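Long-range contacts in putative NADPH:quinone oxidoreductase (Ralstonia eutropha, PDB 3IUP), which binds NADPH and probably uses it to reduce quinones: residues N156-V164 with N183-C192; G116-G124 with A145-V155. All blocks are in the same frame, centred on the assembly; numbering follows the deposited sequence.

Contact 1 (N156-V164 with N183-C192); sequences NPLTALGMV and NLGQMLNQIC. With NDP (NADPH dihydro-nicotinamide-adenine-dinucleotide phosphate), chain C.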
loop_
_atom_site.group_PDB
_atom_site.type_symbol
_atom_site.label_atom_id
_atom_site.label_comp_id
_atom_site.label_asym_id
_atom_site.label_seq_id
_atom_site.Cartn_x
_atom_site.Cartn_y
_atom_site.Cartn_z
ATOM N N ASN A 156 -6.766 -17.083 14.927
ATOM C CA ASN A 156 -7.264 -15.813 15.498
ATOM C C ASN A 156 -6.424 -15.234 16.638
ATOM O O ASN A 156 -6.073 -14.017 16.595
ATOM C CB ASN A 156 -8.775 -15.849 15.789
ATOM C CG ASN A 156 -9.608 -15.839 14.510
ATOM O OD1 ASN A 156 -9.090 -15.593 13.406
ATOM N ND2 ASN A 156 -10.922 -16.149 14.642
ATOM N N PRO A 157 -6.025 -16.059 17.620
ATOM C CA PRO A 157 -5.244 -15.479 18.697
ATOM C C PRO A 157 -3.891 -14.896 18.255
ATOM O O PRO A 157 -3.494 -13.822 18.726
ATOM C CB PRO A 157 -5.077 -16.653 19.677
ATOM C CG PRO A 157 -6.289 -17.471 19.487
ATOM C CD PRO A 157 -6.560 -17.393 17.977
ATOM N N LEU A 158 -3.172 -15.598 17.386
ATOM C CA LEU A 158 -1.856 -15.130 17.002
ATOM C C LEU A 158 -1.978 -13.963 16.050
ATOM O O LEU A 158 -1.096 -13.122 16.027
ATOM C CB LEU A 158 -0.978 -16.213 16.398
ATOM C CG LEU A 158 -0.618 -17.295 17.389
ATOM C CD1 LEU A 158 0.120 -18.465 16.669
ATOM C CD2 LEU A 158 0.175 -16.785 18.643
ATOM N N THR A 159 -3.038 -13.918 15.246
ATOM C CA THR A 159 -3.244 -12.782 14.373
ATOM C C THR A 159 -3.543 -11.565 15.217
ATOM O O THR A 159 -3.000 -10.493 14.945
ATOM C CB THR A 159 -4.326 -13.057 13.345
ATOM O OG1 THR A 159 -3.917 -14.171 12.530
ATOM C CG2 THR A 159 -4.605 -11.865 12.430
ATOM N N ALA A 160 -4.392 -11.705 16.228
ATOM C CA ALA A 160 -4.720 -10.559 17.087
ATOM C C ALA A 160 -3.466 -10.063 17.777
ATOM O O ALA A 160 -3.185 -8.861 17.791
ATOM C CB ALA A 160 -5.804 -10.902 18.085
ATOM N N LEU A 161 -2.701 -10.978 18.353
ATOM C CA LEU A 161 -1.435 -10.577 18.944
ATOM C C LEU A 161 -0.490 -10.004 17.894
ATOM O O LEU A 161 0.262 -9.050 18.173
ATOM C CB LEU A 161 -0.784 -11.768 19.660
ATOM C CG LEU A 161 -1.514 -12.173 20.934
ATOM C CD1 LEU A 161 -1.006 -13.546 21.357
ATOM C CD2 LEU A 161 -1.331 -11.119 22.047
ATOM N N GLY A 162 -0.489 -10.559 16.705
ATOM C CA GLY A 162 0.358 -10.060 15.656
ATOM C C GLY A 162 0.051 -8.666 15.173
ATOM O O GLY A 162 0.938 -7.949 14.724
HETATM N N MSE A 163 -1.213 -8.278 15.258
HETATM C CA MSE A 163 -1.588 -6.867 14.965
HETATM C C MSE A 163 -0.918 -5.933 15.950
HETATM O O MSE A 163 -0.372 -4.920 15.552
HETATM C CB MSE A 163 -3.113 -6.705 15.027
HETATM C CG MSE A 163 -3.739 -7.450 13.976
HETATM SE SE MSE A 163 -5.703 -7.228 14.191
HETATM C CE MSE A 163 -6.130 -8.106 12.661
ATOM N N VAL A 164 -0.983 -6.262 17.233
ATOM C CA VAL A 164 -0.322 -5.466 18.252
ATOM C C VAL A 164 1.211 -5.479 18.092
ATOM O O VAL A 164 1.875 -4.426 18.146
ATOM C CB VAL A 164 -0.745 -5.867 19.651
ATOM C CG1 VAL A 164 0.067 -5.088 20.695
ATOM C CG2 VAL A 164 -2.264 -5.633 19.801
ATOM N N ASN A 183 -15.072 -12.806 15.672
ATOM C CA ASN A 183 -14.375 -13.482 16.741
ATOM C C ASN A 183 -12.988 -12.889 17.029
ATOM O O ASN A 183 -12.636 -12.609 18.185
ATOM C CB ASN A 183 -14.258 -14.996 16.494
ATOM C CG ASN A 183 -15.527 -15.777 16.845
ATOM O OD1 ASN A 183 -16.609 -15.237 16.885
ATOM N ND2 ASN A 183 -15.372 -17.075 17.105
ATOM N N LEU A 184 -12.201 -12.685 15.986
ATOM C CA LEU A 184 -10.858 -12.130 16.167
ATOM C C LEU A 184 -10.894 -10.721 16.782
ATOM O O LEU A 184 -10.128 -10.392 17.680
ATOM C CB LEU A 184 -10.124 -12.097 14.798
ATOM C CG LEU A 184 -8.633 -11.748 14.815
ATOM C CD1 LEU A 184 -8.009 -12.128 13.496
ATOM C CD2 LEU A 184 -8.431 -10.263 15.097
ATOM N N GLY A 185 -11.829 -9.921 16.311
ATOM C CA GLY A 185 -12.023 -8.580 16.832
ATOM C C GLY A 185 -12.371 -8.536 18.286
ATOM O O GLY A 185 -11.906 -7.648 19.041
ATOM N N GLN A 186 -13.207 -9.464 18.718
ATOM C CA GLN A 186 -13.543 -9.542 20.117
ATOM C C GLN A 186 -12.292 -9.862 20.954
ATOM O O GLN A 186 -12.136 -9.303 22.015
ATOM C CB GLN A 186 -14.670 -10.545 20.369
ATOM C CG GLN A 186 -15.964 -10.123 19.738
ATOM C CD GLN A 186 -17.062 -11.161 19.822
ATOM O OE1 GLN A 186 -17.362 -11.614 20.901
ATOM N NE2 GLN A 186 -17.691 -11.523 18.668
HETATM N N MSE A 187 -11.402 -10.715 20.428
HETATM C CA MSE A 187 -10.162 -11.025 21.111
HETATM C C MSE A 187 -9.278 -9.832 21.139
HETATM O O MSE A 187 -8.683 -9.555 22.157
HETATM C CB MSE A 187 -9.392 -12.201 20.450
HETATM C CG MSE A 187 -10.129 -13.419 20.388
HETATM SE SE MSE A 187 -8.991 -14.682 19.415
HETATM C CE MSE A 187 -10.278 -16.145 19.494
ATOM N N LEU A 188 -9.152 -9.135 20.007
ATOM C CA LEU A 188 -8.268 -7.982 19.949
ATOM C C LEU A 188 -8.684 -6.914 20.947
ATOM O O LEU A 188 -7.870 -6.332 21.661
ATOM C CB LEU A 188 -8.209 -7.433 18.525
ATOM C CG LEU A 188 -7.371 -6.152 18.441
ATOM C CD1 LEU A 188 -5.856 -6.461 18.734
ATOM C CD2 LEU A 188 -7.599 -5.530 17.029
ATOM N N ASN A 189 -9.986 -6.689 21.044
ATOM C CA ASN A 189 -10.478 -5.721 22.009
ATOM C C ASN A 189 -10.114 -6.143 23.443
ATOM O O ASN A 189 -9.694 -5.326 24.230
ATOM C CB ASN A 189 -11.974 -5.550 21.867
ATOM C CG ASN A 189 -12.522 -4.555 22.855
ATOM O OD1 ASN A 189 -12.151 -3.384 22.826
ATOM N ND2 ASN A 189 -13.424 -5.014 23.716
ATOM N N GLN A 190 -10.225 -7.429 23.778
ATOM C CA GLN A 190 -9.809 -7.880 25.115
ATOM C C GLN A 190 -8.292 -7.704 25.388
ATOM O O GLN A 190 -7.882 -7.360 26.495
ATOM C CB GLN A 190 -10.246 -9.323 25.387
ATOM C CG GLN A 190 -11.799 -9.542 25.473
ATOM C CD GLN A 190 -12.455 -8.554 26.433
ATOM O OE1 GLN A 190 -11.984 -8.395 27.550
ATOM N NE2 GLN A 190 -13.478 -7.843 25.983
ATOM N N ILE A 191 -7.479 -7.987 24.379
ATOM C CA ILE A 191 -6.027 -7.776 24.487
ATOM C C ILE A 191 -5.748 -6.319 24.801
ATOM O O ILE A 191 -4.995 -5.984 25.702
ATOM C CB ILE A 191 -5.297 -8.175 23.164
ATOM C CG1 ILE A 191 -5.307 -9.667 22.952
ATOM C CG2 ILE A 191 -3.859 -7.659 23.145
ATOM C CD1 ILE A 191 -4.979 -10.034 21.492
ATOM N N CYS A 192 -6.342 -5.425 24.020
ATOM C CA CYS A 192 -6.076 -4.025 24.188
ATOM C C CYS A 192 -6.582 -3.473 25.528
ATOM O O CYS A 192 -5.929 -2.621 26.135
ATOM C CB CYS A 192 -6.657 -3.250 23.015
ATOM S SG CYS A 192 -5.825 -3.579 21.426
HETATM P PA NDP C . -15.914 -14.216 12.105
HETATM O O1A NDP C . -15.941 -14.479 13.529
HETATM O O2A NDP C . -16.599 -15.150 11.184
HETATM O O5B NDP C . -16.582 -12.709 11.952
HETATM C C5B NDP C . -16.595 -12.149 10.634
HETATM C C4B NDP C . -17.045 -10.724 10.730
HETATM O O4B NDP C . -16.998 -10.228 9.423
HETATM C C3B NDP C . -18.483 -10.576 11.255
HETATM O O3B NDP C . -18.644 -9.602 12.265
HETATM C C2B NDP C . -19.268 -10.108 10.010
HETATM O O2B NDP C . -20.325 -9.191 10.294
HETATM C C1B NDP C . -18.165 -9.424 9.214
HETATM N N9A NDP C . -18.420 -9.397 7.768
HETATM C C8A NDP C . -18.751 -10.494 6.999
HETATM N N7A NDP C . -18.825 -10.112 5.712
HETATM C C5A NDP C . -18.528 -8.764 5.633
HETATM C C6A NDP C . -18.454 -7.829 4.581
HETATM N N6A NDP C . -18.775 -8.118 3.307
HETATM N N1A NDP C . -18.111 -6.524 4.867
HETATM C C2A NDP C . -17.875 -6.113 6.142
HETATM N N3A NDP C . -17.945 -7.029 7.167
HETATM C C4A NDP C . -18.265 -8.322 6.923
HETATM O O3 NDP C . -14.436 -14.056 11.469
HETATM P PN NDP C . -13.079 -14.364 12.177
HETATM O O1N NDP C . -12.905 -13.689 13.439
HETATM O O2N NDP C . -12.769 -15.834 12.173
HETATM O O5D NDP C . -12.062 -13.677 11.104
HETATM C C5D NDP C . -11.991 -12.245 11.027
HETATM C C4D NDP C . -11.193 -11.839 9.792
HETATM O O4D NDP C . -9.801 -12.058 10.106
HETATM C C3D NDP C . -11.509 -12.610 8.494
HETATM O O3D NDP C . -11.465 -11.759 7.366
HETATM C C2D NDP C . -10.346 -13.586 8.428
HETATM O O2D NDP C . -10.049 -14.102 7.139
HETATM C C1D NDP C . -9.232 -12.678 8.955
HETATM N N1N NDP C . -8.000 -13.409 9.332
HETATM C C2N NDP C . -6.910 -13.180 8.560
HETATM C C3N NDP C . -5.719 -13.813 8.802
HETATM C C7N NDP C . -4.477 -13.441 8.015
HETATM O O7N NDP C . -3.348 -14.223 8.244
HETATM N N7N NDP C . -4.415 -12.449 7.117
HETATM C C4N NDP C . -5.527 -14.542 10.074
HETATM C C5N NDP C . -6.793 -14.725 10.874
HETATM C C6N NDP C . -7.986 -14.138 10.470
HETATM P P2B NDP C . -21.829 -9.406 9.668
HETATM O O1X NDP C . -22.653 -10.122 10.746
HETATM O O2X NDP C . -21.818 -10.211 8.371
HETATM O O3X NDP C . -22.324 -7.973 9.419
HETATM O O HOH W 1 -12.345 -17.818 16.810
#
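Leu184 fits as a knob into a hole formed by Asn156, Thr159, Ala160 and Met163. Its CG lies anti to the backbone N, which carries it toward helix 156-164. The second torsion (chi2 164°) then turns CD1 to Thr159 and CD2 to Ala160 CB and the selenomethionine methyl CE of Met163. Leu184 CD1 lies 3.6 Å from Thr159 CG2, and the two side chains cross at about a right angle. Ala160 is the small residue that lets the helices close in, and Ala160 CB lies 3.6 Å from Ile191 CD1. Leu161 starts away from the partner helix, yet its CD2 returns to the same Ile191 methyl. The Met163 chain is extended beyond CG, and its SE meets Leu188 CD2. The other Leu188 methyl, CD1, lies 3.8 Å from Val164 CG2. At the opposite end of the contact, SE of selenomethionine Met187 packs on Asn156 CB and the Pro157 ring.

The amino ends of the segments turn polar at NADPH. Asn156 ND2 gives a nearly straight bond to phosphate oxygen O2N of NADPH (3.1 Å). The same ND2 and Asn183 ND2 each donate to one water. Backbone N of Leu184 donates to NADPH O1N at 2.8 Å. Backbone N of Asn183 donates to NADPH O1A. The start of helix 183-195 thus meets the diphosphate, where its dipole probably favours the negative charge. Thr159 OG1 lies 3.0 Å from nicotinamide C4N of NADPH and bonds to Val155 O.

The axes of the two helical segments cross at -49° and come within 9.1 Å. Strand 175-177 supplies His177 against Leu184 and Leu188, strand 199-203 backs Leu188 and Cys192 through Leu199, and helix 320-332 packs on Pro157 and Leu161.

Contact 2 (G116-G124 with A145-V155); sequences GKTVAAIGG and ATPADGASSFV. With NDP (NADPH dihydro-nicotinamide-adenine-dinucleotide phosphate), chain C.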
loop_
_atom_site.group_PDB
_atom_site.type_symbol
_atom_site.label_atom_id
_atom_site.label_comp_id
_atom_site.label_asym_id
_atom_site.label_seq_id
_atom_site.Cartn_x
_atom_site.Cartn_y
_atom_site.Cartn_z
ATOM N N GLY A 116 -1.451 -39.231 25.074
ATOM C CA GLY A 116 -2.638 -39.029 25.882
ATOM C C GLY A 116 -3.004 -37.601 26.166
ATOM O O GLY A 116 -4.070 -37.361 26.735
ATOM N N LYS A 117 -2.188 -36.651 25.715
ATOM C CA LYS A 117 -2.457 -35.246 25.934
ATOM C C LYS A 117 -3.472 -34.689 24.939
ATOM O O LYS A 117 -3.616 -35.166 23.819
ATOM C CB LYS A 117 -1.165 -34.455 25.862
ATOM C CG LYS A 117 -0.105 -34.922 26.886
ATOM C CD LYS A 117 0.155 -33.917 27.924
ATOM C CE LYS A 117 1.301 -34.342 28.838
ATOM N NZ LYS A 117 0.852 -35.459 29.683
ATOM N N THR A 118 -4.155 -33.655 25.405
ATOM C CA THR A 118 -4.993 -32.821 24.572
ATOM C C THR A 118 -4.123 -31.717 24.022
ATOM O O THR A 118 -3.510 -30.933 24.783
ATOM C CB THR A 118 -6.205 -32.275 25.368
ATOM O OG1 THR A 118 -6.969 -33.393 25.809
ATOM C CG2 THR A 118 -7.100 -31.395 24.463
ATOM N N VAL A 119 -4.083 -31.669 22.691
ATOM C CA VAL A 119 -3.234 -30.764 21.936
ATOM C C VAL A 119 -4.008 -30.006 20.862
ATOM O O VAL A 119 -5.059 -30.440 20.429
ATOM C CB VAL A 119 -2.058 -31.535 21.259
ATOM C CG1 VAL A 119 -1.201 -32.257 22.342
ATOM C CG2 VAL A 119 -2.524 -32.489 20.151
ATOM N N ALA A 120 -3.433 -28.874 20.449
ATOM C CA ALA A 120 -3.856 -28.131 19.247
ATOM C C ALA A 120 -2.707 -28.144 18.259
ATOM O O ALA A 120 -1.524 -28.188 18.643
ATOM C CB ALA A 120 -4.258 -26.669 19.601
ATOM N N ALA A 121 -3.031 -28.090 16.984
ATOM C CA ALA A 121 -2.000 -27.988 15.918
ATOM C C ALA A 121 -2.516 -27.167 14.788
ATOM O O ALA A 121 -3.726 -27.185 14.533
ATOM C CB ALA A 121 -1.612 -29.368 15.417
ATOM N N ILE A 122 -1.624 -26.464 14.062
ATOM C CA ILE A 122 -2.013 -25.798 12.828
ATOM C C ILE A 122 -1.390 -26.564 11.657
ATOM O O ILE A 122 -0.644 -26.070 10.877
ATOM C CB ILE A 122 -1.773 -24.227 12.799
ATOM C CG1 ILE A 122 -2.375 -23.594 11.541
ATOM C CG2 ILE A 122 -0.340 -23.869 12.900
ATOM C CD1 ILE A 122 -2.576 -22.076 11.610
ATOM N N GLY A 123 -1.778 -27.797 11.535
ATOM C CA GLY A 123 -1.093 -28.731 10.641
ATOM C C GLY A 123 -1.632 -28.719 9.237
ATOM O O GLY A 123 -1.029 -29.311 8.346
ATOM N N GLY A 124 -2.792 -28.087 9.014
ATOM C CA GLY A 124 -3.508 -28.328 7.773
ATOM C C GLY A 124 -4.174 -29.702 7.819
ATOM O O GLY A 124 -3.836 -30.582 8.662
ATOM N N ALA A 145 -8.738 -27.779 29.697
ATOM C CA ALA A 145 -9.136 -27.339 28.355
ATOM C C ALA A 145 -9.596 -28.552 27.526
ATOM O O ALA A 145 -8.874 -29.512 27.401
ATOM C CB ALA A 145 -7.986 -26.636 27.670
ATOM N N THR A 146 -10.821 -28.519 27.012
ATOM C CA THR A 146 -11.322 -29.545 26.078
ATOM C C THR A 146 -10.734 -29.259 24.688
ATOM O O THR A 146 -10.286 -28.145 24.433
ATOM C CB THR A 146 -12.841 -29.459 25.963
ATOM O OG1 THR A 146 -13.200 -28.137 25.517
ATOM C CG2 THR A 146 -13.520 -29.746 27.311
ATOM N N PRO A 147 -10.800 -30.221 23.747
ATOM C CA PRO A 147 -10.451 -29.846 22.365
ATOM C C PRO A 147 -11.209 -28.607 21.856
ATOM O O PRO A 147 -10.592 -27.733 21.251
ATOM C CB PRO A 147 -10.829 -31.101 21.575
ATOM C CG PRO A 147 -10.415 -32.193 22.568
ATOM C CD PRO A 147 -10.972 -31.689 23.877
ATOM N N ALA A 148 -12.512 -28.521 22.131
ATOM C CA ALA A 148 -13.268 -27.307 21.771
ATOM C C ALA A 148 -12.625 -26.026 22.293
ATOM O O ALA A 148 -12.484 -25.037 21.543
ATOM C CB ALA A 148 -14.693 -27.381 22.229
ATOM N N ASP A 149 -12.213 -26.039 23.561
ATOM C CA ASP A 149 -11.548 -24.886 24.165
ATOM C C ASP A 149 -10.267 -24.465 23.432
ATOM O O ASP A 149 -9.921 -23.298 23.436
ATOM C CB ASP A 149 -11.211 -25.140 25.673
ATOM C CG ASP A 149 -12.447 -25.270 26.548
ATOM O OD1 ASP A 149 -13.503 -24.663 26.221
ATOM O OD2 ASP A 149 -12.384 -25.986 27.576
ATOM N N GLY A 150 -9.574 -25.409 22.807
ATOM C CA GLY A 150 -8.336 -25.128 22.099
ATOM C C GLY A 150 -8.369 -25.190 20.599
ATOM O O GLY A 150 -7.334 -25.107 19.958
ATOM N N ALA A 151 -9.556 -25.326 20.033
ATOM C CA ALA A 151 -9.716 -25.585 18.601
ATOM C C ALA A 151 -9.195 -24.441 17.729
ATOM O O ALA A 151 -8.847 -24.646 16.565
ATOM C CB ALA A 151 -11.179 -25.814 18.320
ATOM N N SER A 152 -9.243 -23.244 18.310
ATOM C CA SER A 152 -8.944 -22.009 17.597
ATOM C C SER A 152 -7.745 -21.336 18.238
ATOM O O SER A 152 -7.723 -20.125 18.381
ATOM C CB SER A 152 -10.165 -21.082 17.660
ATOM O OG SER A 152 -11.240 -21.600 16.872
ATOM N N SER A 153 -6.737 -22.118 18.622
ATOM C CA SER A 153 -5.605 -21.583 19.385
ATOM C C SER A 153 -4.634 -20.771 18.534
ATOM O O SER A 153 -3.818 -20.005 19.078
ATOM C CB SER A 153 -4.812 -22.736 20.027
ATOM O OG SER A 153 -5.570 -23.304 21.048
ATOM N N PHE A 154 -4.638 -20.983 17.232
ATOM C CA PHE A 154 -3.587 -20.386 16.392
ATOM C C PHE A 154 -4.044 -19.183 15.575
ATOM O O PHE A 154 -3.486 -18.082 15.704
ATOM C CB PHE A 154 -2.957 -21.431 15.477
ATOM C CG PHE A 154 -2.180 -22.496 16.195
ATOM C CD1 PHE A 154 -0.810 -22.367 16.359
ATOM C CD2 PHE A 154 -2.799 -23.650 16.655
ATOM C CE1 PHE A 154 -0.058 -23.371 16.996
ATOM C CE2 PHE A 154 -2.075 -24.647 17.289
ATOM C CZ PHE A 154 -0.699 -24.514 17.465
ATOM N N VAL A 155 -5.000 -19.387 14.673
ATOM C CA VAL A 155 -5.234 -18.444 13.602
ATOM C C VAL A 155 -5.689 -17.075 14.176
ATOM O O VAL A 155 -5.051 -16.031 13.970
ATOM C CB VAL A 155 -6.252 -19.014 12.586
ATOM C CG1 VAL A 155 -6.750 -17.985 11.537
ATOM C CG2 VAL A 155 -5.607 -20.272 11.837
HETATM P PA NDP C . -15.914 -14.216 12.105
HETATM O O1A NDP C . -15.941 -14.479 13.529
HETATM O O2A NDP C . -16.599 -15.150 11.184
HETATM O O5B NDP C . -16.582 -12.709 11.952
HETATM C C5B NDP C . -16.595 -12.149 10.634
HETATM C C4B NDP C . -17.045 -10.724 10.730
HETATM O O4B NDP C . -16.998 -10.228 9.423
HETATM C C3B NDP C . -18.483 -10.576 11.255
HETATM O O3B NDP C . -18.644 -9.602 12.265
HETATM C C2B NDP C . -19.268 -10.108 10.010
HETATM O O2B NDP C . -20.325 -9.191 10.294
HETATM C C1B NDP C . -18.165 -9.424 9.214
HETATM N N9A NDP C . -18.420 -9.397 7.768
HETATM C C8A NDP C . -18.751 -10.494 6.999
HETATM N N7A NDP C . -18.825 -10.112 5.712
HETATM C C5A NDP C . -18.528 -8.764 5.633
HETATM C C6A NDP C . -18.454 -7.829 4.581
HETATM N N6A NDP C . -18.775 -8.118 3.307
HETATM N N1A NDP C . -18.111 -6.524 4.867
HETATM C C2A NDP C . -17.875 -6.113 6.142
HETATM N N3A NDP C . -17.945 -7.029 7.167
HETATM C C4A NDP C . -18.265 -8.322 6.923
HETATM O O3 NDP C . -14.436 -14.056 11.469
HETATM P PN NDP C . -13.079 -14.364 12.177
HETATM O O1N NDP C . -12.905 -13.689 13.439
HETATM O O2N NDP C . -12.769 -15.834 12.173
HETATM O O5D NDP C . -12.062 -13.677 11.104
HETATM C C5D NDP C . -11.991 -12.245 11.027
HETATM C C4D NDP C . -11.193 -11.839 9.792
HETATM O O4D NDP C . -9.801 -12.058 10.106
HETATM C C3D NDP C . -11.509 -12.610 8.494
HETATM O O3D NDP C . -11.465 -11.759 7.366
HETATM C C2D NDP C . -10.346 -13.586 8.428
HETATM O O2D NDP C . -10.049 -14.102 7.139
HETATM C C1D NDP C . -9.232 -12.678 8.955
HETATM N N1N NDP C . -8.000 -13.409 9.332
HETATM C C2N NDP C . -6.910 -13.180 8.560
HETATM C C3N NDP C . -5.719 -13.813 8.802
HETATM C C7N NDP C . -4.477 -13.441 8.015
HETATM O O7N NDP C . -3.348 -14.223 8.244
HETATM N N7N NDP C . -4.415 -12.449 7.117
HETATM C C4N NDP C . -5.527 -14.542 10.074
HETATM C C5N NDP C . -6.793 -14.725 10.874
HETATM C C6N NDP C . -7.986 -14.138 10.470
HETATM P P2B NDP C . -21.829 -9.406 9.668
HETATM O O1X NDP C . -22.653 -10.122 10.746
HETATM O O2X NDP C . -21.818 -10.211 8.371
HETATM O O3X NDP C . -22.324 -7.973 9.419
#
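Thr118 meets the second segment through its methyl. Thr118 CG2 lies 3.9 Å from Pro147 CG, and the two side chains cross at about a right angle. It also touches Ala145 O. Pro147 opens a short, weakly bonded helix whose start is held by a capping box. Thr146 OG1 accepts from Asp149 N, and Thr146 N donates to Asp149 OD2.

Ala120 comes next on this side of the strand. Ala120 CB rests 3.5 Å from Gly150 O, the carbonyl that also accepts from Ser153 OG at 2.7 Å. The OG bond adds to the weak backbone bond from Ser153 N to Gly150 O that closes the type I turn. Ala120 CB also touches Phe154 CE2, while Ala120 C sits at the ring edge, in its plane. Ala121 points its methyl away and meets the ring through its backbone.

Ile122 lies over a face of Phe154. Its CG2 makes a CH-pi contact 4.1 Å from the ring centroid, 22° off the normal. Its CG1 is anti to the backbone N (chi1 -173°), which carries Ile122 CD1 past the ring to Val155 CG2 at 3.5 Å. Val155 CG1 is 3.3 Å from nicotinamide C5N of NADPH. Glu97 OE1 accepts from the backbone N of both Phe154 and Val155.

Strand 118-121 pairs with strands 98-105 and 138-140 in the GroES-like domain. The capped short helix, the turn after it and Phe154 pack on this sheet as the chain leaves for the cofactor-binding domain. Such a domain junction beside the nicotinamide is a feature of medium-chain dehydrogenases.

Contact 1 is fully buried in the cofactor-binding part of the fold, whereas contact 2 is only partly buried and lies farther from the chain centre. Their centres are about 17 Å apart. They come in series: 145-155 runs straight into 156-164, and Val155 begins the helix that contact 1 uses. Both pack by apolar side chains, but contact 1 joins two helices with long aliphatic and selenomethionine chains, while contact 2 sets a capped short helix, the turn after it and an aromatic ring against a strand. Their dealings with NADPH differ too. Contact 1 grips the diphosphate with hydrogen bonds and reaches the nicotinamide through Thr159; contact 2 offers the nicotinamide a valine methyl.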